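Local coordinates for trehalose-6-phosphate phosphatase related protein (Thermoplasma acidophilum, PDB 1U02) that removes the phosphate from trehalose 6-phosphate to give free trehalose, using magnesium as its cofactor, at residues A[101-106]-A[131-136]; A[106-111]-A[115-120]; A[193-198]-A[204-209]. One frame throughout, in Å; residues are numbered along the deposited sequence.

Contact 1: A[101-106]-A[131-136]; sequences SDFPGL and RSRIEE
The guanidinium of Arg133 is overlapped by the Phe103 ring, whose CZ stands over the centre of the guanidinium face, 3.5 Å from Arg133 CZ. The contact belongs to the helical side of the smaller, cap-like lobe of this HAD-family phosphatase, where the end of helix 99-102 meets helix 127-141. The two flat groups are steeply inclined, their planes 65° apart, so this is not a parallel stack. Arg133 gets there because its chain is extended from CG to NE (chi3 -176°), coming from the direction opposite to Phe103. Trp99 adds a cation-pi partner for the same arginine. Phe103, the first residue to leave helical geometry, turns its buried ring in toward helix 127-141, where it also touches Lys129 and Leu130; Met122 and Met126 join it from the intervening loop. Asp102 adds a weak salt bridge at the edge of the guanidinium. Its carboxylate plane stands 76° from that of the guanidinium, so the groups do not pair side by side: a single oxygen, Asp102 OD2, approaches in the guanidinium plane, 3.5 Å from Arg133 NH1.

Contact 2: A[106-111]-A[115-120]; sequences LRIYRK and VLYHLG
Ile108 lies alongside Tyr117, its CG1 3.7 Å from Tyr117 CD1, while its other branch, CG2, reaches Val115 CG1 at 3.6 Å. Ile108 CG2 is anti to the backbone N, which sends this methyl along the strand toward Val115 and keeps CG1 and CD1 beside the tyrosine ring. Helices 86-96 and 127-141 cover this face, and the Tyr117 hydroxyl is hydrogen-bonded to that of Thr96. On the opposite face, Tyr109 and Leu116 run side by side, and His118 CB meets the edge of the Tyr109 ring, whose hydroxyl is bonded to Glu20. Between the strands, Arg107 pairs with His118 and Tyr109 with Leu116, each through two backbone hydrogen bonds.

At the polar end, Arg107 bends at chi3 (-66°) and brings NH2 over the centre of the His118 ring, 3.4 Å from CE1 of that histidine; Met17 O accepts a bond from the same NH2. The imidazole is steadied by Gly120 N, which donates to His118 ND1 at 2.9 Å within the ring plane. A water links Arg107 NE to His118 O. Lys111, in a salt bridge with Glu51, has its side chain about 7 Å from that of the magnesium ligand Asp9. This is a two-stranded antiparallel beta hairpin, forming one edge of the cap lobe's four-stranded sheet.

Contact 3: A[193-198]-A[204-209]; sequences ALTIKV and HAKFHV
Ile196 and Phe207 run side by side on one face of a parallel strand pair at the edge of the Rossmann-like HAD core sheet, with Ile196 CG1 4.1 Å from Phe207 CB and the ring presenting its edge to Ile196 CG2. Further along this face Val209 is turned across Val198: its CG1 is anti to the carbonyl carbon (chi1 -68°), which puts Val209 CG2 between the backbone N and the carbonyl carbon, 3.6 Å from Val198 CG2. Helix 212-229 covers these side chains, and Val198 also touches Asp179, a magnesium ligand. On the other face Lys197 and His208 point the same way, Lys197 CG 3.7 Å from His208 CD2, and the methyl of Ala205 tucks against Lys197 CB.

Backbone bonds join the strands, the straightest being Val209 N to Lys197 O at 176°. Thr195 adds its side chain to the backbone bond from Phe207 N to Thr195 O: chi1 of 49° aims OG1 at the incoming chain, where Lys206 N donates to Thr195 OG1 at 2.8 Å. A water joins Thr195 OG1 to His204 O. A valine here would probably leave Lys206 N without this side-chain acceptor and the water without one of its partners. The extended Lys206 chain ends in a weak bond, NZ to Ala193 O at 3.1 Å.

Contacts 1 and 2 belong to the smaller lobe and contact 3 to the core, on the opposite side of the chain's centre. Contact 2 falls within the span of chain that contact 1 brackets, and Leu106 is common to both; their centres lie 10 Å apart, and Ile134 CD1 of the helix packs on Tyr117 CG of the hairpin at 3.8 Å, joining helix layer to four-stranded sheet. Contact 3 follows later in the chain, on the two strands at one edge of the eight-stranded sheet, its centre 30 Å from that of contact 2. The metal ligands Asp7, Asp9 and Asp179 belong to the core, and Lys111 and Val198 approach this site from the two lobes, consistent with an active site between them.

Contact 1: A[101-106]-A[131-136]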
ATOM      1  N   SER A 101       3.497  25.995  -0.946  1.00 15.90           N
ATOM      2  CA  SER A 101       3.925  27.316  -0.496  1.00 19.37           C
ATOM      3  C   SER A 101       2.829  27.957   0.363  1.00 19.28           C
ATOM      4  O   SER A 101       3.118  28.730   1.274  1.00 19.24           O
ATOM      5  CB  SER A 101       4.278  28.218  -1.691  1.00 18.99           C
ATOM      6  OG  SER A 101       3.174  28.414  -2.556  1.00 21.28           O
ATOM      7  N   ASP A 102       1.572  27.618   0.087  1.00 19.53           N
ATOM      8  CA  ASP A 102       0.467  28.161   0.872  1.00 20.61           C
ATOM      9  C   ASP A 102       0.496  27.579   2.288  1.00 20.80           C
ATOM     10  O   ASP A 102       0.144  28.252   3.260  1.00 20.06           O
ATOM     11  CB  ASP A 102      -0.880  27.838   0.216  1.00 22.29           C
ATOM     12  CG  ASP A 102      -1.019  28.450  -1.166  1.00 24.44           C
ATOM     13  OD1 ASP A 102      -0.504  29.568  -1.387  1.00 25.20           O
ATOM     14  OD2 ASP A 102      -1.662  27.821  -2.030  1.00 27.19           O
ATOM     15  N   PHE A 103       0.931  26.327   2.395  1.00 18.60           N
ATOM     16  CA  PHE A 103       1.010  25.636   3.681  1.00 18.26           C
ATOM     17  C   PHE A 103       2.416  25.066   3.861  1.00 17.67           C
ATOM     18  O   PHE A 103       2.625  23.856   3.716  1.00 14.76           O
ATOM     19  CB  PHE A 103      -0.006  24.491   3.713  1.00 20.20           C
ATOM     20  CG  PHE A 103      -1.410  24.916   3.387  1.00 20.68           C
ATOM     21  CD1 PHE A 103      -2.163  25.647   4.305  1.00 23.22           C
ATOM     22  CD2 PHE A 103      -1.977  24.595   2.156  1.00 20.77           C
ATOM     23  CE1 PHE A 103      -3.470  26.053   4.002  1.00 22.62           C
ATOM     24  CE2 PHE A 103      -3.281  24.995   1.839  1.00 22.72           C
ATOM     25  CZ  PHE A 103      -4.028  25.724   2.765  1.00 21.37           C
ATOM     26  N   PRO A 104       3.395  25.927   4.198  1.00 16.59           N
ATOM     27  CA  PRO A 104       4.787  25.509   4.396  1.00 15.98           C
ATOM     28  C   PRO A 104       4.919  24.253   5.247  1.00 15.74           C
ATOM     29  O   PRO A 104       4.443  24.204   6.381  1.00 17.10           O
ATOM     30  CB  PRO A 104       5.422  26.732   5.060  1.00 16.84           C
ATOM     31  CG  PRO A 104       4.662  27.866   4.432  1.00 17.80           C
ATOM     32  CD  PRO A 104       3.235  27.355   4.529  1.00 17.78           C
ATOM     33  N   GLY A 105       5.576  23.238   4.698  1.00 12.47           N
ATOM     34  CA  GLY A 105       5.733  21.993   5.430  1.00 12.87           C
ATOM     35  C   GLY A 105       4.955  20.892   4.739  1.00 12.89           C
ATOM     36  O   GLY A 105       5.329  19.718   4.798  1.00 14.22           O
ATOM     37  N   LEU A 106       3.861  21.274   4.090  1.00 12.23           N
ATOM     38  CA  LEU A 106       3.040  20.329   3.350  1.00 12.57           C
ATOM     39  C   LEU A 106       3.893  19.709   2.247  1.00 12.66           C
ATOM     40  O   LEU A 106       4.670  20.403   1.583  1.00 11.34           O
ATOM     41  CB  LEU A 106       1.845  21.039   2.705  1.00 12.11           C
ATOM     42  CG  LEU A 106       1.028  20.206   1.705  1.00 13.34           C
ATOM     43  CD1 LEU A 106       0.332  19.073   2.440  1.00 13.38           C
ATOM     44  CD2 LEU A 106       0.010  21.088   0.990  1.00 14.88           C
ATOM     45  N   ARG A 131      -7.632  20.568   4.717  1.00 16.97           N
ATOM     46  CA  ARG A 131      -8.523  19.431   4.573  1.00 17.99           C
ATOM     47  C   ARG A 131      -9.743  19.790   3.732  1.00 17.37           C
ATOM     48  O   ARG A 131     -10.130  19.032   2.841  1.00 16.22           O
ATOM     49  CB  ARG A 131      -8.965  18.925   5.951  1.00 20.59           C
ATOM     50  CG  ARG A 131      -9.917  17.739   5.899  1.00 26.63           C
ATOM     51  CD  ARG A 131     -10.313  17.273   7.298  1.00 31.84           C
ATOM     52  NE  ARG A 131     -11.300  16.191   7.253  1.00 36.74           N
ATOM     53  CZ  ARG A 131     -11.811  15.590   8.326  1.00 38.34           C
ATOM     54  NH1 ARG A 131     -11.434  15.959   9.543  1.00 39.62           N
ATOM     55  NH2 ARG A 131     -12.701  14.617   8.180  1.00 39.47           N
ATOM     56  N   SER A 132     -10.340  20.949   4.006  1.00 17.35           N
ATOM     57  CA  SER A 132     -11.521  21.381   3.264  1.00 18.87           C
ATOM     58  C   SER A 132     -11.182  21.644   1.797  1.00 17.58           C
ATOM     59  O   SER A 132     -12.002  21.387   0.916  1.00 17.42           O
ATOM     60  CB  SER A 132     -12.130  22.642   3.896  1.00 20.51           C
ATOM     61  OG  SER A 132     -11.283  23.768   3.740  1.00 24.26           O
ATOM     62  N   ARG A 133      -9.977  22.153   1.534  1.00 16.74           N
ATOM     63  CA  ARG A 133      -9.556  22.413   0.154  1.00 17.02           C
ATOM     64  C   ARG A 133      -9.434  21.102  -0.604  1.00 16.64           C
ATOM     65  O   ARG A 133      -9.857  20.994  -1.752  1.00 16.04           O
ATOM     66  CB  ARG A 133      -8.195  23.116   0.096  1.00 19.63           C
ATOM     67  CG  ARG A 133      -8.184  24.586   0.462  1.00 22.85           C
ATOM     68  CD  ARG A 133      -6.843  25.189   0.043  1.00 27.86           C
ATOM     69  NE  ARG A 133      -6.690  26.588   0.424  1.00 29.17           N
ATOM     70  CZ  ARG A 133      -5.625  27.329   0.127  1.00 31.16           C
ATOM     71  NH1 ARG A 133      -4.616  26.803  -0.560  1.00 30.78           N
ATOM     72  NH2 ARG A 133      -5.568  28.596   0.517  1.00 29.91           N
ATOM     73  N   ILE A 134      -8.828  20.112   0.040  1.00 16.74           N
ATOM     74  CA  ILE A 134      -8.647  18.802  -0.580  1.00 16.69           C
ATOM     75  C   ILE A 134     -10.002  18.172  -0.900  1.00 17.48           C
ATOM     76  O   ILE A 134     -10.205  17.632  -1.987  1.00 19.23           O
ATOM     77  CB  ILE A 134      -7.845  17.865   0.348  1.00 16.38           C
ATOM     78  CG1 ILE A 134      -6.411  18.381   0.473  1.00 17.24           C
ATOM     79  CG2 ILE A 134      -7.857  16.438  -0.197  1.00 15.91           C
ATOM     80  CD1 ILE A 134      -5.592  17.678   1.543  1.00 15.79           C
ATOM     81  N   GLU A 135     -10.936  18.259   0.039  1.00 17.48           N
ATOM     82  CA  GLU A 135     -12.261  17.690  -0.172  1.00 19.24           C
ATOM     83  C   GLU A 135     -12.978  18.392  -1.323  1.00 19.97           C
ATOM     84  O   GLU A 135     -13.736  17.766  -2.059  1.00 18.52           O
ATOM     85  CB  GLU A 135     -13.071  17.784   1.123  1.00 20.93           C
ATOM     86  CG  GLU A 135     -12.350  17.107   2.282  1.00 23.54           C
ATOM     87  CD  GLU A 135     -13.059  17.255   3.612  1.00 25.57           C
ATOM     88  OE1 GLU A 135     -13.572  18.357   3.895  1.00 25.59           O
ATOM     89  OE2 GLU A 135     -13.084  16.267   4.380  1.00 25.66           O
ATOM     90  N   GLU A 136     -12.723  19.688  -1.485  1.00 19.21           N
ATOM     91  CA  GLU A 136     -13.340  20.454  -2.566  1.00 20.17           C
ATOM     92  C   GLU A 136     -12.805  19.949  -3.904  1.00 19.01           C
ATOM     93  O   GLU A 136     -13.559  19.761  -4.863  1.00 16.55           O
ATOM     94  CB  GLU A 136     -13.034  21.946  -2.396  1.00 24.00           C
ATOM     95  CG  GLU A 136     -13.582  22.835  -3.500  1.00 28.87           C
ATOM     96  CD  GLU A 136     -13.376  24.314  -3.208  1.00 34.83           C
ATOM     97  OE1 GLU A 136     -12.212  24.730  -3.003  1.00 38.04           O
ATOM     98  OE2 GLU A 136     -14.380  25.063  -3.180  1.00 36.53           O
TER

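Contact 2: A[106-111]-A[115-120]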
ATOM      1  N   LEU A 106       3.861  21.274   4.090  1.00 12.23           N
ATOM      2  CA  LEU A 106       3.040  20.329   3.350  1.00 12.57           C
ATOM      3  C   LEU A 106       3.893  19.709   2.247  1.00 12.66           C
ATOM      4  O   LEU A 106       4.670  20.403   1.583  1.00 11.34           O
ATOM      5  CB  LEU A 106       1.845  21.039   2.705  1.00 12.11           C
ATOM      6  CG  LEU A 106       1.028  20.206   1.705  1.00 13.34           C
ATOM      7  CD1 LEU A 106       0.332  19.073   2.440  1.00 13.38           C
ATOM      8  CD2 LEU A 106       0.010  21.088   0.990  1.00 14.88           C
ATOM      9  N   ARG A 107       3.749  18.403   2.064  1.00 11.89           N
ATOM     10  CA  ARG A 107       4.474  17.693   1.014  1.00 12.07           C
ATOM     11  C   ARG A 107       3.431  17.021   0.129  1.00 11.79           C
ATOM     12  O   ARG A 107       2.446  16.466   0.626  1.00 12.11           O
ATOM     13  CB  ARG A 107       5.418  16.652   1.624  1.00 10.82           C
ATOM     14  CG  ARG A 107       6.663  17.265   2.265  1.00 12.74           C
ATOM     15  CD  ARG A 107       7.500  16.218   2.988  1.00 13.48           C
ATOM     16  NE  ARG A 107       6.795  15.661   4.140  1.00 13.17           N
ATOM     17  CZ  ARG A 107       7.293  14.717   4.934  1.00 14.36           C
ATOM     18  NH1 ARG A 107       8.504  14.219   4.697  1.00 11.31           N
ATOM     19  NH2 ARG A 107       6.585  14.280   5.971  1.00 11.67           N
ATOM     20  N   ILE A 108       3.634  17.084  -1.180  1.00 11.15           N
ATOM     21  CA  ILE A 108       2.690  16.491  -2.117  1.00 11.97           C
ATOM     22  C   ILE A 108       3.406  15.444  -2.964  1.00 13.13           C
ATOM     23  O   ILE A 108       4.379  15.743  -3.649  1.00 14.45           O
ATOM     24  CB  ILE A 108       2.065  17.587  -3.021  1.00 12.59           C
ATOM     25  CG1 ILE A 108       1.289  18.586  -2.155  1.00 14.34           C
ATOM     26  CG2 ILE A 108       1.112  16.968  -4.038  1.00 12.97           C
ATOM     27  CD1 ILE A 108       0.772  19.808  -2.907  1.00 12.26           C
ATOM     28  N   TYR A 109       2.925  14.211  -2.891  1.00 13.35           N
ATOM     29  CA  TYR A 109       3.517  13.114  -3.639  1.00 14.81           C
ATOM     30  C   TYR A 109       2.599  12.757  -4.795  1.00 15.97           C
ATOM     31  O   TYR A 109       1.495  12.251  -4.598  1.00 15.82           O
ATOM     32  CB  TYR A 109       3.715  11.914  -2.720  1.00 15.00           C
ATOM     33  CG  TYR A 109       4.662  12.204  -1.579  1.00 15.59           C
ATOM     34  CD1 TYR A 109       6.026  11.948  -1.698  1.00 16.31           C
ATOM     35  CD2 TYR A 109       4.194  12.738  -0.382  1.00 14.41           C
ATOM     36  CE1 TYR A 109       6.906  12.211  -0.644  1.00 15.84           C
ATOM     37  CE2 TYR A 109       5.064  13.005   0.679  1.00 15.14           C
ATOM     38  CZ  TYR A 109       6.416  12.738   0.542  1.00 15.22           C
ATOM     39  OH  TYR A 109       7.277  12.997   1.594  1.00 14.18           O
ATOM     40  N   ARG A 110       3.071  13.039  -6.002  1.00 16.06           N
ATOM     41  CA  ARG A 110       2.314  12.781  -7.213  1.00 18.43           C
ATOM     42  C   ARG A 110       2.482  11.361  -7.729  1.00 17.48           C
ATOM     43  O   ARG A 110       3.590  10.833  -7.759  1.00 16.64           O
ATOM     44  CB  ARG A 110       2.740  13.767  -8.303  1.00 20.14           C
ATOM     45  CG  ARG A 110       2.072  13.538  -9.642  1.00 23.36           C
ATOM     46  CD  ARG A 110       2.649  14.475 -10.688  1.00 26.82           C
ATOM     47  NE  ARG A 110       1.906  14.428 -11.942  1.00 30.54           N
ATOM     48  CZ  ARG A 110       2.129  15.240 -12.971  1.00 33.53           C
ATOM     49  NH1 ARG A 110       3.080  16.165 -12.894  1.00 33.01           N
ATOM     50  NH2 ARG A 110       1.400  15.129 -14.076  1.00 34.37           N
ATOM     51  N   LYS A 111       1.369  10.753  -8.132  1.00 17.59           N
ATOM     52  CA  LYS A 111       1.375   9.404  -8.690  1.00 14.52           C
ATOM     53  C   LYS A 111       0.353   9.399  -9.825  1.00 12.67           C
ATOM     54  O   LYS A 111      -0.536  10.247  -9.858  1.00 11.44           O
ATOM     55  CB  LYS A 111       1.008   8.383  -7.612  1.00 15.71           C
ATOM     56  CG  LYS A 111       1.972   8.453  -6.439  1.00 18.70           C
ATOM     57  CD  LYS A 111       1.571   7.615  -5.262  1.00 19.14           C
ATOM     58  CE  LYS A 111       2.486   7.947  -4.088  1.00 19.06           C
ATOM     59  NZ  LYS A 111       2.379   6.980  -2.979  1.00 17.47           N
ATOM     60  N   VAL A 115      -2.824  11.307  -5.539  1.00 10.93           N
ATOM     61  CA  VAL A 115      -2.017  12.434  -5.095  1.00 10.62           C
ATOM     62  C   VAL A 115      -2.132  12.375  -3.585  1.00 11.14           C
ATOM     63  O   VAL A 115      -3.226  12.475  -3.023  1.00 10.57           O
ATOM     64  CB  VAL A 115      -2.541  13.791  -5.601  1.00 12.37           C
ATOM     65  CG1 VAL A 115      -1.653  14.910  -5.059  1.00  9.81           C
ATOM     66  CG2 VAL A 115      -2.535  13.812  -7.126  1.00 11.09           C
ATOM     67  N   LEU A 116      -0.995  12.187  -2.934  1.00 11.13           N
ATOM     68  CA  LEU A 116      -0.951  12.071  -1.490  1.00 11.90           C
ATOM     69  C   LEU A 116      -0.429  13.353  -0.850  1.00 12.58           C
ATOM     70  O   LEU A 116       0.640  13.849  -1.212  1.00 11.66           O
ATOM     71  CB  LEU A 116      -0.071  10.868  -1.121  1.00 12.84           C
ATOM     72  CG  LEU A 116       0.086  10.424   0.336  1.00 15.04           C
ATOM     73  CD1 LEU A 116       0.517   8.960   0.380  1.00 18.24           C
ATOM     74  CD2 LEU A 116       1.107  11.305   1.027  1.00 15.49           C
ATOM     75  N   TYR A 117      -1.204  13.897   0.082  1.00 11.78           N
ATOM     76  CA  TYR A 117      -0.818  15.110   0.785  1.00 12.93           C
ATOM     77  C   TYR A 117      -0.343  14.685   2.172  1.00 13.13           C
ATOM     78  O   TYR A 117      -1.106  14.091   2.941  1.00 13.49           O
ATOM     79  CB  TYR A 117      -2.020  16.060   0.890  1.00 12.66           C
ATOM     80  CG  TYR A 117      -2.582  16.459  -0.459  1.00 13.01           C
ATOM     81  CD1 TYR A 117      -2.133  17.605  -1.119  1.00 13.66           C
ATOM     82  CD2 TYR A 117      -3.519  15.657  -1.102  1.00 13.50           C
ATOM     83  CE1 TYR A 117      -2.606  17.940  -2.392  1.00 13.22           C
ATOM     84  CE2 TYR A 117      -3.998  15.976  -2.370  1.00 12.75           C
ATOM     85  CZ  TYR A 117      -3.540  17.114  -3.012  1.00 13.59           C
ATOM     86  OH  TYR A 117      -4.017  17.415  -4.266  1.00 12.93           O
ATOM     87  N   HIS A 118       0.924  14.960   2.477  1.00 14.33           N
ATOM     88  CA  HIS A 118       1.487  14.592   3.773  1.00 14.79           C
ATOM     89  C   HIS A 118       1.538  15.836   4.649  1.00 15.52           C
ATOM     90  O   HIS A 118       2.208  16.818   4.318  1.00 13.35           O
ATOM     91  CB  HIS A 118       2.897  14.014   3.608  1.00 15.92           C
ATOM     92  CG  HIS A 118       3.345  13.166   4.762  1.00 15.44           C
ATOM     93  ND1 HIS A 118       3.305  13.601   6.071  1.00 15.55           N
ATOM     94  CD2 HIS A 118       3.827  11.900   4.803  1.00 15.13           C
ATOM     95  CE1 HIS A 118       3.739  12.639   6.867  1.00 17.17           C
ATOM     96  NE2 HIS A 118       4.060  11.595   6.122  1.00 16.66           N
ATOM     97  N   LEU A 119       0.826  15.793   5.767  1.00 14.41           N
ATOM     98  CA  LEU A 119       0.780  16.934   6.675  1.00 16.22           C
ATOM     99  C   LEU A 119       1.756  16.827   7.838  1.00 16.25           C
ATOM    100  O   LEU A 119       1.728  17.648   8.745  1.00 17.30           O
ATOM    101  CB  LEU A 119      -0.646  17.113   7.223  1.00 15.75           C
ATOM    102  CG  LEU A 119      -1.709  17.650   6.251  1.00 18.80           C
ATOM    103  CD1 LEU A 119      -1.906  16.678   5.101  1.00 19.76           C
ATOM    104  CD2 LEU A 119      -3.026  17.870   6.997  1.00 19.95           C
ATOM    105  N   GLY A 120       2.624  15.825   7.802  1.00 17.94           N
ATOM    106  CA  GLY A 120       3.574  15.620   8.880  1.00 19.24           C
ATOM    107  C   GLY A 120       4.437  16.795   9.317  1.00 18.68           C
ATOM    108  O   GLY A 120       4.608  17.026  10.513  1.00 19.56           O
TER
HETATM  109  O   HOH W   1       4.596  17.267   5.492  1.00 12.63           O

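Contact 3: A[193-198]-A[204-209]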
ATOM      1  N   ALA A 193      -8.330 -16.998   5.337  1.00 28.12           N
ATOM      2  CA  ALA A 193      -6.897 -17.059   5.077  1.00 26.31           C
ATOM      3  C   ALA A 193      -6.084 -16.892   6.355  1.00 24.85           C
ATOM      4  O   ALA A 193      -6.622 -16.537   7.405  1.00 24.30           O
ATOM      5  CB  ALA A 193      -6.507 -15.983   4.064  1.00 26.49           C
ATOM      6  N   LEU A 194      -4.784 -17.158   6.263  1.00 24.33           N
ATOM      7  CA  LEU A 194      -3.896 -17.009   7.410  1.00 23.50           C
ATOM      8  C   LEU A 194      -3.559 -15.524   7.492  1.00 23.37           C
ATOM      9  O   LEU A 194      -2.605 -15.048   6.869  1.00 23.03           O
ATOM     10  CB  LEU A 194      -2.622 -17.837   7.215  1.00 22.66           C
ATOM     11  CG  LEU A 194      -1.792 -18.153   8.467  1.00 25.40           C
ATOM     12  CD1 LEU A 194      -0.667 -19.115   8.106  1.00 24.76           C
ATOM     13  CD2 LEU A 194      -1.229 -16.877   9.068  1.00 26.72           C
ATOM     14  N   THR A 195      -4.366 -14.797   8.256  1.00 22.53           N
ATOM     15  CA  THR A 195      -4.203 -13.361   8.424  1.00 22.25           C
ATOM     16  C   THR A 195      -3.182 -13.008   9.501  1.00 22.43           C
ATOM     17  O   THR A 195      -3.211 -13.553  10.605  1.00 22.52           O
ATOM     18  CB  THR A 195      -5.561 -12.719   8.761  1.00 24.67           C
ATOM     19  OG1 THR A 195      -6.185 -13.459   9.821  1.00 25.28           O
ATOM     20  CG2 THR A 195      -6.473 -12.743   7.535  1.00 24.27           C
ATOM     21  N   ILE A 196      -2.282 -12.084   9.175  1.00 20.53           N
ATOM     22  CA  ILE A 196      -1.233 -11.668  10.101  1.00 18.85           C
ATOM     23  C   ILE A 196      -1.239 -10.155  10.310  1.00 19.14           C
ATOM     24  O   ILE A 196      -1.044  -9.386   9.367  1.00 16.56           O
ATOM     25  CB  ILE A 196       0.162 -12.077   9.569  1.00 17.47           C
ATOM     26  CG1 ILE A 196       0.215 -13.587   9.325  1.00 17.92           C
ATOM     27  CG2 ILE A 196       1.236 -11.646  10.549  1.00 17.91           C
ATOM     28  CD1 ILE A 196       1.504 -14.043   8.666  1.00 17.59           C
ATOM     29  N   LYS A 197      -1.451  -9.729  11.549  1.00 19.95           N
ATOM     30  CA  LYS A 197      -1.469  -8.305  11.864  1.00 21.06           C
ATOM     31  C   LYS A 197      -0.098  -7.871  12.365  1.00 21.19           C
ATOM     32  O   LYS A 197       0.519  -8.559  13.176  1.00 20.95           O
ATOM     33  CB  LYS A 197      -2.520  -8.014  12.939  1.00 22.18           C
ATOM     34  CG  LYS A 197      -2.537  -6.580  13.472  1.00 24.63           C
ATOM     35  CD  LYS A 197      -3.096  -5.592  12.454  1.00 28.12           C
ATOM     36  CE  LYS A 197      -3.381  -4.234  13.091  1.00 29.85           C
ATOM     37  NZ  LYS A 197      -2.180  -3.661  13.746  1.00 33.46           N
ATOM     38  N   VAL A 198       0.381  -6.735  11.871  1.00 20.01           N
ATOM     39  CA  VAL A 198       1.668  -6.210  12.300  1.00 20.47           C
ATOM     40  C   VAL A 198       1.405  -4.937  13.093  1.00 22.50           C
ATOM     41  O   VAL A 198       0.683  -4.058  12.627  1.00 21.03           O
ATOM     42  CB  VAL A 198       2.574  -5.844  11.104  1.00 20.90           C
ATOM     43  CG1 VAL A 198       3.909  -5.306  11.612  1.00 18.25           C
ATOM     44  CG2 VAL A 198       2.788  -7.061  10.210  1.00 18.35           C
ATOM     45  N   HIS A 204      -8.561  -8.820  14.193  1.00 33.97           N
ATOM     46  CA  HIS A 204      -9.214 -10.111  14.042  1.00 33.26           C
ATOM     47  C   HIS A 204      -8.328 -11.070  13.258  1.00 30.78           C
ATOM     48  O   HIS A 204      -8.779 -12.125  12.812  1.00 29.35           O
ATOM     49  CB  HIS A 204     -10.564  -9.940  13.341  1.00 36.69           C
ATOM     50  CG  HIS A 204     -11.587  -9.239  14.178  1.00 39.73           C
ATOM     51  ND1 HIS A 204     -12.047  -9.753  15.372  1.00 41.53           N
ATOM     52  CD2 HIS A 204     -12.225  -8.058  14.005  1.00 41.06           C
ATOM     53  CE1 HIS A 204     -12.926  -8.918  15.897  1.00 42.70           C
ATOM     54  NE2 HIS A 204     -13.052  -7.881  15.088  1.00 42.86           N
ATOM     55  N   ALA A 205      -7.061 -10.695  13.095  1.00 27.70           N
ATOM     56  CA  ALA A 205      -6.106 -11.520  12.372  1.00 25.79           C
ATOM     57  C   ALA A 205      -5.849 -12.793  13.169  1.00 25.86           C
ATOM     58  O   ALA A 205      -5.943 -12.796  14.395  1.00 25.05           O
ATOM     59  CB  ALA A 205      -4.800 -10.751  12.171  1.00 23.66           C
ATOM     60  N   LYS A 206      -5.526 -13.877  12.476  1.00 25.83           N
ATOM     61  CA  LYS A 206      -5.261 -15.141  13.150  1.00 26.88           C
ATOM     62  C   LYS A 206      -3.921 -15.148  13.878  1.00 26.89           C
ATOM     63  O   LYS A 206      -3.768 -15.821  14.899  1.00 26.89           O
ATOM     64  CB  LYS A 206      -5.321 -16.292  12.145  1.00 26.23           C
ATOM     65  CG  LYS A 206      -6.701 -16.467  11.539  1.00 27.57           C
ATOM     66  CD  LYS A 206      -6.757 -17.613  10.551  1.00 27.22           C
ATOM     67  CE  LYS A 206      -8.146 -17.708   9.939  1.00 27.93           C
ATOM     68  NZ  LYS A 206      -8.195 -18.724   8.860  1.00 30.81           N
ATOM     69  N   PHE A 207      -2.958 -14.389  13.359  1.00 26.41           N
ATOM     70  CA  PHE A 207      -1.630 -14.308  13.959  1.00 23.93           C
ATOM     71  C   PHE A 207      -1.265 -12.836  14.123  1.00 24.88           C
ATOM     72  O   PHE A 207      -1.684 -11.991  13.326  1.00 23.07           O
ATOM     73  CB  PHE A 207      -0.606 -15.000  13.060  1.00 23.64           C
ATOM     74  CG  PHE A 207       0.699 -15.303  13.740  1.00 24.35           C
ATOM     75  CD1 PHE A 207       0.754 -16.204  14.805  1.00 24.52           C
ATOM     76  CD2 PHE A 207       1.881 -14.716  13.296  1.00 24.08           C
ATOM     77  CE1 PHE A 207       1.972 -16.519  15.415  1.00 25.08           C
ATOM     78  CE2 PHE A 207       3.106 -15.022  13.897  1.00 25.40           C
ATOM     79  CZ  PHE A 207       3.152 -15.925  14.958  1.00 25.24           C
ATOM     80  N   HIS A 208      -0.480 -12.525  15.147  1.00 23.02           N
ATOM     81  CA  HIS A 208      -0.108 -11.139  15.386  1.00 24.98           C
ATOM     82  C   HIS A 208       1.371 -10.976  15.706  1.00 23.67           C
ATOM     83  O   HIS A 208       1.910 -11.709  16.532  1.00 24.35           O
ATOM     84  CB  HIS A 208      -0.950 -10.580  16.540  1.00 27.38           C
ATOM     85  CG  HIS A 208      -0.696  -9.135  16.834  1.00 32.59           C
ATOM     86  ND1 HIS A 208       0.517  -8.669  17.298  1.00 33.43           N
ATOM     87  CD2 HIS A 208      -1.496  -8.049  16.719  1.00 34.98           C
ATOM     88  CE1 HIS A 208       0.452  -7.359  17.453  1.00 34.51           C
ATOM     89  NE2 HIS A 208      -0.759  -6.957  17.109  1.00 35.09           N
ATOM     90  N   VAL A 209       2.024 -10.021  15.042  1.00 21.68           N
ATOM     91  CA  VAL A 209       3.441  -9.735  15.281  1.00 19.84           C
ATOM     92  C   VAL A 209       3.617  -8.267  15.695  1.00 20.06           C
ATOM     93  O   VAL A 209       2.772  -7.420  15.393  1.00 19.73           O
ATOM     94  CB  VAL A 209       4.315 -10.047  14.035  1.00 19.78           C
ATOM     95  CG1 VAL A 209       4.337 -11.546  13.795  1.00 17.90           C
ATOM     96  CG2 VAL A 209       3.789  -9.313  12.804  1.00 17.01           C
TER
HETATM   97  O   HOH W   2      -8.851 -13.282  10.115  1.00 43.48           O